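Local coordinates for protein porin (Pseudomonas aeruginosa, PDB 3T24) that forms a beta-barrel channel across the bacterial outer membrane and, as an OprD-family porin, probably admits small carboxylate-bearing substrates, at residues N128-L142 with A154-N168. Numbering follows the deposited sequence.
Sequences NDSRLLPQTFQGGAL and AGRLKKVNQRDSSDN. With C8E ((hydroxyethyloxy)tri(ethyloxy)octane), chain J; SO4 (sulfate ion), chain F.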
ATOM      1  N   ASN A 128      -4.214  -0.557  -2.613  1.00 27.46           N
ATOM      2  CA  ASN A 128      -3.288  -1.401  -3.343  1.00 25.76           C
ATOM      3  C   ASN A 128      -2.932  -0.878  -4.740  1.00 30.40           C
ATOM      4  O   ASN A 128      -3.805  -0.409  -5.481  1.00 30.88           O
ATOM      5  CB  ASN A 128      -3.819  -2.817  -3.493  1.00 24.29           C
ATOM      6  CG  ASN A 128      -2.825  -3.696  -4.203  1.00 33.52           C
ATOM      7  OD1 ASN A 128      -2.892  -3.864  -5.417  1.00 41.13           O
ATOM      8  ND2 ASN A 128      -1.861  -4.216  -3.462  1.00 24.92           N
ATOM      9  N   ASP A 129      -1.651  -0.964  -5.094  1.00 34.11           N
ATOM     10  CA  ASP A 129      -1.232  -0.731  -6.471  1.00 37.98           C
ATOM     11  C   ASP A 129      -0.015  -1.572  -6.855  1.00 35.53           C
ATOM     12  O   ASP A 129       0.941  -1.080  -7.439  1.00 41.12           O
ATOM     13  CB  ASP A 129      -0.976   0.758  -6.754  1.00 43.74           C
ATOM     14  CG  ASP A 129      -0.718   1.023  -8.232  1.00 54.52           C
ATOM     15  OD1 ASP A 129      -1.012   0.101  -9.038  1.00 47.19           O
ATOM     16  OD2 ASP A 129      -0.241   2.139  -8.585  1.00 59.18           O
ATOM     17  N   SER A 130      -0.080  -2.854  -6.557  1.00 34.37           N
ATOM     18  CA  SER A 130       1.032  -3.745  -6.787  1.00 41.26           C
ATOM     19  C   SER A 130       0.788  -4.619  -8.012  1.00 47.14           C
ATOM     20  O   SER A 130       1.716  -5.255  -8.500  1.00 58.78           O
ATOM     21  CB  SER A 130       1.257  -4.632  -5.553  1.00 37.42           C
ATOM     22  OG  SER A 130       0.145  -5.495  -5.359  1.00 36.69           O
ATOM     23  N   ARG A 131      -0.455  -4.669  -8.493  1.00 41.30           N
ATOM     24  CA  ARG A 131      -0.801  -5.443  -9.701  1.00 45.91           C
ATOM     25  C   ARG A 131      -0.805  -4.557 -10.954  1.00 40.83           C
ATOM     26  O   ARG A 131       0.017  -3.661 -11.082  1.00 36.58           O
ATOM     27  CB  ARG A 131      -2.179  -6.097  -9.567  1.00 58.32           C
ATOM     28  CG  ARG A 131      -2.325  -7.060  -8.419  1.00 63.21           C
ATOM     29  CD  ARG A 131      -1.389  -8.231  -8.542  1.00 61.29           C
ATOM     30  NE  ARG A 131      -1.377  -9.007  -7.309  1.00 59.15           N
ATOM     31  CZ  ARG A 131      -1.990 -10.175  -7.155  1.00 57.41           C
ATOM     32  NH1 ARG A 131      -2.657 -10.717  -8.173  1.00 51.89           N
ATOM     33  NH2 ARG A 131      -1.923 -10.803  -5.983  1.00 50.17           N
ATOM     34  N   LEU A 132      -1.742  -4.795 -11.869  1.00 36.78           N
ATOM     35  CA  LEU A 132      -1.767  -4.037 -13.130  1.00 41.09           C
ATOM     36  C   LEU A 132      -2.372  -2.637 -12.967  1.00 33.56           C
ATOM     37  O   LEU A 132      -1.798  -1.651 -13.386  1.00 34.88           O
ATOM     38  CB  LEU A 132      -2.536  -4.801 -14.211  1.00 35.99           C
ATOM     39  CG  LEU A 132      -2.446  -4.218 -15.630  1.00 41.00           C
ATOM     40  CD1 LEU A 132      -1.010  -4.276 -16.187  1.00 38.46           C
ATOM     41  CD2 LEU A 132      -3.427  -4.931 -16.588  1.00 36.58           C
ATOM     42  N   LEU A 133      -3.550  -2.596 -12.365  1.00 33.67           N
ATOM     43  CA  LEU A 133      -4.317  -1.384 -12.189  1.00 35.13           C
ATOM     44  C   LEU A 133      -4.511  -1.121 -10.689  1.00 32.91           C
ATOM     45  O   LEU A 133      -4.681  -2.050  -9.893  1.00 35.88           O
ATOM     46  CB  LEU A 133      -5.676  -1.550 -12.873  1.00 36.58           C
ATOM     47  CG  LEU A 133      -5.657  -1.978 -14.351  1.00 40.64           C
ATOM     48  CD1 LEU A 133      -7.076  -2.047 -14.918  1.00 39.70           C
ATOM     49  CD2 LEU A 133      -4.787  -1.057 -15.211  1.00 34.16           C
ATOM     50  N   PRO A 134      -4.465   0.148 -10.300  1.00 27.08           N
ATOM     51  CA  PRO A 134      -4.637   0.531  -8.892  1.00 25.26           C
ATOM     52  C   PRO A 134      -6.048   0.271  -8.374  1.00 35.42           C
ATOM     53  O   PRO A 134      -7.023   0.317  -9.120  1.00 35.76           O
ATOM     54  CB  PRO A 134      -4.336   2.048  -8.888  1.00 26.07           C
ATOM     55  CG  PRO A 134      -4.589   2.493 -10.291  1.00 28.07           C
ATOM     56  CD  PRO A 134      -4.241   1.309 -11.187  1.00 28.99           C
ATOM     57  N   GLN A 135      -6.129  -0.045  -7.089  1.00 32.74           N
ATOM     58  CA  GLN A 135      -7.381  -0.022  -6.356  1.00 26.19           C
ATOM     59  C   GLN A 135      -7.757   1.453  -6.185  1.00 26.05           C
ATOM     60  O   GLN A 135      -6.902   2.275  -5.862  1.00 29.61           O
ATOM     61  CB  GLN A 135      -7.158  -0.686  -4.981  1.00 25.26           C
ATOM     62  CG  GLN A 135      -8.347  -0.682  -4.036  1.00 18.91           C
ATOM     63  CD  GLN A 135      -7.982  -1.175  -2.641  1.00 27.20           C
ATOM     64  OE1 GLN A 135      -6.943  -0.803  -2.097  1.00 30.56           O
ATOM     65  NE2 GLN A 135      -8.830  -2.034  -2.066  1.00 21.14           N
ATOM     66  N   THR A 136      -9.019   1.801  -6.423  1.00 28.08           N
ATOM     67  CA  THR A 136      -9.469   3.168  -6.200  1.00 28.57           C
ATOM     68  C   THR A 136     -10.748   3.174  -5.378  1.00 27.37           C
ATOM     69  O   THR A 136     -11.397   2.151  -5.234  1.00 24.91           O
ATOM     70  CB  THR A 136      -9.784   3.898  -7.521  1.00 36.11           C
ATOM     71  OG1 THR A 136     -10.967   3.328  -8.100  1.00 33.21           O
ATOM     72  CG2 THR A 136      -8.610   3.810  -8.518  1.00 33.43           C
ATOM     73  N   PHE A 137     -11.129   4.347  -4.884  1.00 30.43           N
ATOM     74  CA  PHE A 137     -12.326   4.498  -4.065  1.00 29.26           C
ATOM     75  C   PHE A 137     -13.201   5.641  -4.573  1.00 34.00           C
ATOM     76  O   PHE A 137     -12.720   6.539  -5.252  1.00 37.24           O
ATOM     77  CB  PHE A 137     -11.932   4.773  -2.610  1.00 28.47           C
ATOM     78  CG  PHE A 137     -11.254   3.608  -1.937  1.00 26.55           C
ATOM     79  CD1 PHE A 137      -9.898   3.413  -2.076  1.00 22.39           C
ATOM     80  CD2 PHE A 137     -11.986   2.702  -1.188  1.00 18.57           C
ATOM     81  CE1 PHE A 137      -9.294   2.344  -1.493  1.00 20.61           C
ATOM     82  CE2 PHE A 137     -11.375   1.622  -0.583  1.00 21.23           C
ATOM     83  CZ  PHE A 137     -10.024   1.448  -0.728  1.00 19.52           C
ATOM     84  N   GLN A 138     -14.483   5.607  -4.229  1.00 36.01           N
ATOM     85  CA  GLN A 138     -15.368   6.734  -4.489  1.00 30.00           C
ATOM     86  C   GLN A 138     -15.739   7.387  -3.166  1.00 29.17           C
ATOM     87  O   GLN A 138     -16.061   6.707  -2.196  1.00 35.83           O
ATOM     88  CB  GLN A 138     -16.640   6.274  -5.214  1.00 29.68           C
ATOM     89  CG  GLN A 138     -16.390   5.508  -6.502  1.00 37.76           C
ATOM     90  CD  GLN A 138     -15.860   6.396  -7.611  1.00 43.25           C
ATOM     91  OE1 GLN A 138     -16.421   7.455  -7.889  1.00 47.15           O
ATOM     92  NE2 GLN A 138     -14.771   5.976  -8.245  1.00 46.31           N
ATOM     93  N   GLY A 139     -15.702   8.707  -3.115  1.00 28.08           N
ATOM     94  CA  GLY A 139     -16.076   9.400  -1.900  1.00 28.42           C
ATOM     95  C   GLY A 139     -15.643  10.845  -1.954  1.00 31.62           C
ATOM     96  O   GLY A 139     -15.583  11.436  -3.016  1.00 35.47           O
ATOM     97  N   GLY A 140     -15.327  11.402  -0.796  1.00 36.97           N
ATOM     98  CA  GLY A 140     -14.922  12.783  -0.693  1.00 36.85           C
ATOM     99  C   GLY A 140     -13.866  12.910   0.376  1.00 34.53           C
ATOM    100  O   GLY A 140     -13.941  12.254   1.422  1.00 30.90           O
ATOM    101  N   ALA A 141     -12.872  13.744   0.114  1.00 31.03           N
ATOM    102  CA  ALA A 141     -11.754  13.874   1.028  1.00 33.39           C
ATOM    103  C   ALA A 141     -11.303  15.327   1.132  1.00 39.44           C
ATOM    104  O   ALA A 141     -11.393  16.113   0.175  1.00 38.56           O
ATOM    105  CB  ALA A 141     -10.600  12.972   0.601  1.00 24.32           C
ATOM    106  N   LEU A 142     -10.828  15.669   2.319  1.00 34.59           N
ATOM    107  CA  LEU A 142     -10.332  16.992   2.597  1.00 28.89           C
ATOM    108  C   LEU A 142      -8.917  16.881   3.128  1.00 34.46           C
ATOM    109  O   LEU A 142      -8.652  16.152   4.096  1.00 35.73           O
ATOM    110  CB  LEU A 142     -11.202  17.671   3.654  1.00 35.24           C
ATOM    111  CG  LEU A 142     -10.653  19.027   4.068  1.00 53.57           C
ATOM    112  CD1 LEU A 142     -11.122  20.119   3.073  1.00 60.09           C
ATOM    113  CD2 LEU A 142     -11.056  19.362   5.495  1.00 62.75           C
ATOM    114  N   ALA A 154      -9.539  14.426   6.329  1.00 32.06           N
ATOM    115  CA  ALA A 154     -10.807  13.896   6.803  1.00 32.15           C
ATOM    116  C   ALA A 154     -11.598  13.526   5.563  1.00 32.97           C
ATOM    117  O   ALA A 154     -11.472  14.177   4.527  1.00 38.12           O
ATOM    118  CB  ALA A 154     -11.558  14.936   7.633  1.00 25.48           C
ATOM    119  N   GLY A 155     -12.409  12.485   5.657  1.00 30.33           N
ATOM    120  CA  GLY A 155     -13.189  12.072   4.517  1.00 28.89           C
ATOM    121  C   GLY A 155     -14.088  10.870   4.724  1.00 35.94           C
ATOM    122  O   GLY A 155     -14.154  10.275   5.806  1.00 36.04           O
ATOM    123  N   ARG A 156     -14.791  10.531   3.649  1.00 34.58           N
ATOM    124  CA  ARG A 156     -15.668   9.390   3.614  1.00 32.82           C
ATOM    125  C   ARG A 156     -15.598   8.689   2.268  1.00 31.65           C
ATOM    126  O   ARG A 156     -15.894   9.280   1.224  1.00 37.81           O
ATOM    127  CB  ARG A 156     -17.113   9.808   3.887  1.00 33.00           C
ATOM    128  CG  ARG A 156     -18.086   8.667   3.611  1.00 35.36           C
ATOM    129  CD  ARG A 156     -19.449   8.928   4.174  1.00 37.83           C
ATOM    130  NE  ARG A 156     -19.377   9.295   5.583  1.00 40.49           N
ATOM    131  CZ  ARG A 156     -20.413   9.741   6.284  1.00 48.79           C
ATOM    132  NH1 ARG A 156     -21.595   9.867   5.699  1.00 49.57           N
ATOM    133  NH2 ARG A 156     -20.272  10.064   7.565  1.00 51.40           N
ATOM    134  N   LEU A 157     -15.224   7.419   2.308  1.00 28.87           N
ATOM    135  CA  LEU A 157     -15.228   6.554   1.134  1.00 23.99           C
ATOM    136  C   LEU A 157     -16.482   5.684   1.155  1.00 31.58           C
ATOM    137  O   LEU A 157     -16.840   5.106   2.190  1.00 29.44           O
ATOM    138  CB  LEU A 157     -13.983   5.669   1.151  1.00 19.97           C
ATOM    139  CG  LEU A 157     -12.701   6.472   1.408  1.00 26.38           C
ATOM    140  CD1 LEU A 157     -11.551   5.528   1.604  1.00 22.15           C
ATOM    141  CD2 LEU A 157     -12.388   7.515   0.291  1.00 24.46           C
ATOM    142  N   LYS A 158     -17.138   5.578   0.009  1.00 31.29           N
ATOM    143  CA  LYS A 158     -18.414   4.877  -0.064  1.00 36.62           C
ATOM    144  C   LYS A 158     -18.327   3.554  -0.814  1.00 33.16           C
ATOM    145  O   LYS A 158     -19.164   2.675  -0.634  1.00 35.64           O
ATOM    146  CB  LYS A 158     -19.465   5.769  -0.742  1.00 35.13           C
ATOM    147  CG  LYS A 158     -19.787   7.027   0.023  1.00 47.29           C
ATOM    148  CD  LYS A 158     -20.693   7.956  -0.798  1.00 59.35           C
ATOM    149  CE  LYS A 158     -21.077   9.202   0.004  1.00 69.60           C
ATOM    150  NZ  LYS A 158     -21.749  10.248  -0.827  1.00 75.26           N
ATOM    151  N   LYS A 159     -17.309   3.430  -1.654  1.00 26.06           N
ATOM    152  CA  LYS A 159     -17.234   2.368  -2.647  1.00 25.73           C
ATOM    153  C   LYS A 159     -15.782   2.137  -2.984  1.00 27.83           C
ATOM    154  O   LYS A 159     -14.960   3.060  -2.914  1.00 25.78           O
ATOM    155  CB  LYS A 159     -17.943   2.800  -3.932  1.00 39.71           C
ATOM    156  CG  LYS A 159     -19.443   2.840  -3.857  1.00 36.96           C
ATOM    157  CD  LYS A 159     -19.948   1.452  -4.067  1.00 40.87           C
ATOM    158  CE  LYS A 159     -21.014   1.106  -3.072  1.00 39.83           C
ATOM    159  NZ  LYS A 159     -22.270   1.789  -3.420  1.00 41.33           N
ATOM    160  N   VAL A 160     -15.473   0.906  -3.364  1.00 28.27           N
ATOM    161  CA  VAL A 160     -14.129   0.555  -3.743  1.00 25.17           C
ATOM    162  C   VAL A 160     -14.177  -0.082  -5.115  1.00 29.96           C
ATOM    163  O   VAL A 160     -15.159  -0.757  -5.478  1.00 29.05           O
ATOM    164  CB  VAL A 160     -13.475  -0.397  -2.720  1.00 29.52           C
ATOM    165  CG1 VAL A 160     -14.316  -1.645  -2.546  1.00 21.76           C
ATOM    166  CG2 VAL A 160     -12.050  -0.731  -3.141  1.00 24.60           C
ATOM    167  N   ASN A 161     -13.147   0.187  -5.904  1.00 33.43           N
ATOM    168  CA  ASN A 161     -13.015  -0.422  -7.214  1.00 35.07           C
ATOM    169  C   ASN A 161     -11.722  -1.171  -7.153  1.00 36.65           C
ATOM    170  O   ASN A 161     -10.637  -0.565  -7.205  1.00 36.32           O
ATOM    171  CB  ASN A 161     -12.998   0.613  -8.347  1.00 43.18           C
ATOM    172  CG  ASN A 161     -12.944  -0.038  -9.743  1.00 60.33           C
ATOM    173  OD1 ASN A 161     -12.160  -0.965  -9.979  1.00 65.92           O
ATOM    174  ND2 ASN A 161     -13.791   0.438 -10.663  1.00 58.00           N
ATOM    175  N   GLN A 162     -11.844  -2.483  -6.993  1.00 39.71           N
ATOM    176  CA  GLN A 162     -10.684  -3.324  -6.792  1.00 38.36           C
ATOM    177  C   GLN A 162      -9.848  -3.355  -8.065  1.00 42.59           C
ATOM    178  O   GLN A 162     -10.338  -3.082  -9.159  1.00 44.23           O
ATOM    179  CB  GLN A 162     -11.112  -4.734  -6.391  1.00 44.03           C
ATOM    180  CG  GLN A 162     -12.020  -4.796  -5.167  1.00 39.35           C
ATOM    181  CD  GLN A 162     -11.305  -4.420  -3.869  1.00 38.71           C
ATOM    182  OE1 GLN A 162     -10.200  -3.885  -3.892  1.00 38.51           O
ATOM    183  NE2 GLN A 162     -11.943  -4.705  -2.729  1.00 33.14           N
ATOM    184  N   ARG A 163      -8.581  -3.693  -7.911  1.00 43.49           N
ATOM    185  CA  ARG A 163      -7.623  -3.675  -9.009  1.00 43.11           C
ATOM    186  C   ARG A 163      -7.998  -4.558 -10.215  1.00 50.03           C
ATOM    187  O   ARG A 163      -7.662  -4.245 -11.351  1.00 49.06           O
ATOM    188  CB  ARG A 163      -6.285  -4.127  -8.454  1.00 44.25           C
ATOM    189  CG  ARG A 163      -6.370  -5.488  -7.782  1.00 39.09           C
ATOM    190  CD  ARG A 163      -5.032  -5.886  -7.246  1.00 44.51           C
ATOM    191  NE  ARG A 163      -5.042  -7.195  -6.593  1.00 44.48           N
ATOM    192  CZ  ARG A 163      -4.071  -7.606  -5.784  1.00 44.82           C
ATOM    193  NH1 ARG A 163      -3.055  -6.789  -5.546  1.00 46.95           N
ATOM    194  NH2 ARG A 163      -4.115  -8.809  -5.196  1.00 38.65           N
ATOM    195  N   ASP A 164      -8.673  -5.673  -9.965  1.00 55.50           N
ATOM    196  CA  ASP A 164      -9.008  -6.618 -11.035  1.00 59.26           C
ATOM    197  C   ASP A 164     -10.462  -6.445 -11.474  1.00 60.94           C
ATOM    198  O   ASP A 164     -10.984  -7.228 -12.260  1.00 54.50           O
ATOM    199  CB  ASP A 164      -8.829  -8.030 -10.506  1.00 67.48           C
ATOM    200  CG  ASP A 164      -9.663  -8.278  -9.257  1.00 70.76           C
ATOM    201  OD1 ASP A 164     -10.806  -8.770  -9.399  1.00 73.88           O
ATOM    202  OD2 ASP A 164      -9.192  -7.951  -8.138  1.00 67.00           O
ATOM    203  N   SER A 165     -11.113  -5.416 -10.951  1.00 64.90           N
ATOM    204  CA  SER A 165     -12.550  -5.234 -11.121  1.00 68.45           C
ATOM    205  C   SER A 165     -12.908  -4.124 -12.116  1.00 67.19           C
ATOM    206  O   SER A 165     -12.049  -3.351 -12.539  1.00 66.66           O
ATOM    207  CB  SER A 165     -13.184  -4.948  -9.753  1.00 70.98           C
ATOM    208  OG  SER A 165     -14.545  -4.574  -9.876  1.00 77.20           O
ATOM    209  N   SER A 166     -14.183  -4.038 -12.479  1.00 65.32           N
ATOM    210  CA  SER A 166     -14.610  -3.042 -13.451  1.00 66.54           C
ATOM    211  C   SER A 166     -15.568  -1.990 -12.917  1.00 75.74           C
ATOM    212  O   SER A 166     -15.783  -0.962 -13.563  1.00 84.88           O
ATOM    213  CB  SER A 166     -15.195  -3.705 -14.684  1.00 66.13           C
ATOM    214  OG  SER A 166     -14.149  -4.146 -15.512  1.00 72.43           O
ATOM    215  N   ASP A 167     -16.152  -2.234 -11.750  1.00 78.02           N
ATOM    216  CA  ASP A 167     -17.005  -1.216 -11.147  1.00 83.07           C
ATOM    217  C   ASP A 167     -16.907  -1.134  -9.626  1.00 75.89           C
ATOM    218  O   ASP A 167     -16.130  -1.834  -8.983  1.00 49.21           O
ATOM    219  CB  ASP A 167     -18.468  -1.389 -11.562  1.00 92.39           C
ATOM    220  CG  ASP A 167     -18.652  -2.468 -12.605  1.00101.74           C
ATOM    221  OD1 ASP A 167     -17.875  -3.451 -12.593  1.00104.25           O
ATOM    222  OD2 ASP A 167     -19.580  -2.337 -13.433  1.00104.87           O
ATOM    223  N   ASN A 168     -17.726  -0.257  -9.070  1.00 72.33           N
ATOM    224  CA  ASN A 168     -17.626   0.102  -7.677  1.00 63.57           C
ATOM    225  C   ASN A 168     -18.511  -0.772  -6.804  1.00 46.70           C
ATOM    226  O   ASN A 168     -19.639  -1.089  -7.165  1.00 55.02           O
ATOM    227  CB  ASN A 168     -17.949   1.590  -7.531  1.00 54.41           C
ATOM    228  CG  ASN A 168     -16.856   2.470  -8.130  1.00 56.24           C
ATOM    229  OD1 ASN A 168     -15.660   2.224  -7.912  1.00 54.85           O
ATOM    230  ND2 ASN A 168     -17.257   3.493  -8.898  1.00 56.93           N
TER
HETATM  231  C1  C8E J 401     -17.421  12.532   7.342  1.00 47.55           C
HETATM  232  C2  C8E J 401     -16.016  12.324   7.902  1.00 47.24           C
HETATM  233  C3  C8E J 401     -16.085  11.860   9.354  1.00 48.75           C
HETATM  234  C4  C8E J 401     -14.755  11.974  10.100  1.00 52.25           C
HETATM  235  C5  C8E J 401     -14.849  11.373  11.510  1.00 58.53           C
HETATM  236  C6  C8E J 401     -14.681  12.400  12.646  1.00 64.40           C
HETATM  237  C7  C8E J 401     -14.173  11.786  13.960  1.00 67.25           C
HETATM  238  C8  C8E J 401     -15.234  11.573  15.046  1.00 72.12           C
HETATM  239  O9  C8E J 401     -14.955  10.403  15.825  1.00 74.05           O
HETATM  240  C10 C8E J 401     -14.137  10.607  16.984  1.00 71.23           C
HETATM  241  C11 C8E J 401     -12.696  10.151  16.729  1.00 65.17           C
HETATM  242  O12 C8E J 401     -12.076  11.071  15.841  1.00 61.53           O
HETATM  243  C13 C8E J 401     -10.656  11.075  15.847  1.00 63.34           C
HETATM  244  C14 C8E J 401     -10.091  12.503  15.876  1.00 68.65           C
HETATM  245  O15 C8E J 401      -9.458  12.883  14.662  1.00 65.09           O
HETATM  246  C16 C8E J 401      -8.080  13.185  14.784  1.00 62.11           C
HETATM  247  C17 C8E J 401      -7.784  14.654  14.469  1.00 63.54           C
HETATM  248  O18 C8E J 401      -6.395  14.929  14.567  1.00 63.34           O
HETATM  249  S   SO4 F 397      -0.648  -8.462  -3.912  1.00 57.41           S
HETATM  250  O1  SO4 F 397       0.036  -7.788  -2.811  1.00 59.24           O
HETATM  251  O2  SO4 F 397      -0.274  -7.869  -5.193  1.00 65.56           O
HETATM  252  O3  SO4 F 397      -0.294  -9.874  -3.985  1.00 60.61           O
HETATM  253  O4  SO4 F 397      -2.088  -8.318  -3.688  1.00 60.83           O
HETATM  254  O   HOH W   1      -5.011  -5.153 -11.830  1.00 35.49           O
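The guanidinium groups of R131 and R163 partly overlap, their planes 35° apart, each reaching over the rim of the other's face: NH2 of R163 over R131, NE of R131 over R163. Both turn an edge to one sulfate: R131 gives NE to O2 (2.6 Å) and NH2 to O3 (2.7 Å), while NH1 and NH2 of R163 converge on O4. NH1 of R163 also donates to OD1 of N128 (2.9 Å), from above the amide plane and not on a lone pair. That oxygen is gripped from opposite faces, by R163 and by the backbone N of S130, which closes an Asx turn. R163 gets there fully extended from CG to NE (chi2 and chi3 both 180°).

The F137 ring is clasped between L157 CD1 on one face and V160 CG2 on the other, the latter a CH-pi contact 4.0 Å from the ring centroid. Q135 and Q162 run alongside each other, NE2 of Q135 donating a hydrogen bond to OE1 of Q162 (2.9 Å). Antiparallel backbone pairing binds the strands from T136 to L142, broken by a classic beta bulge in which K158 and K159 face Q138. The chain turns its corner at G139, whose CA lies 3.1 Å from R156 O.

The loop 128–135, which leads into strand 136–138, is thus held by the turn that follows strand 150–161. R391 also binds the sulfate. Such an arginine cluster would probably attract carboxylates, the sulfate, probably from the crystallisation liquor, perhaps marking where a substrate's acid group could sit.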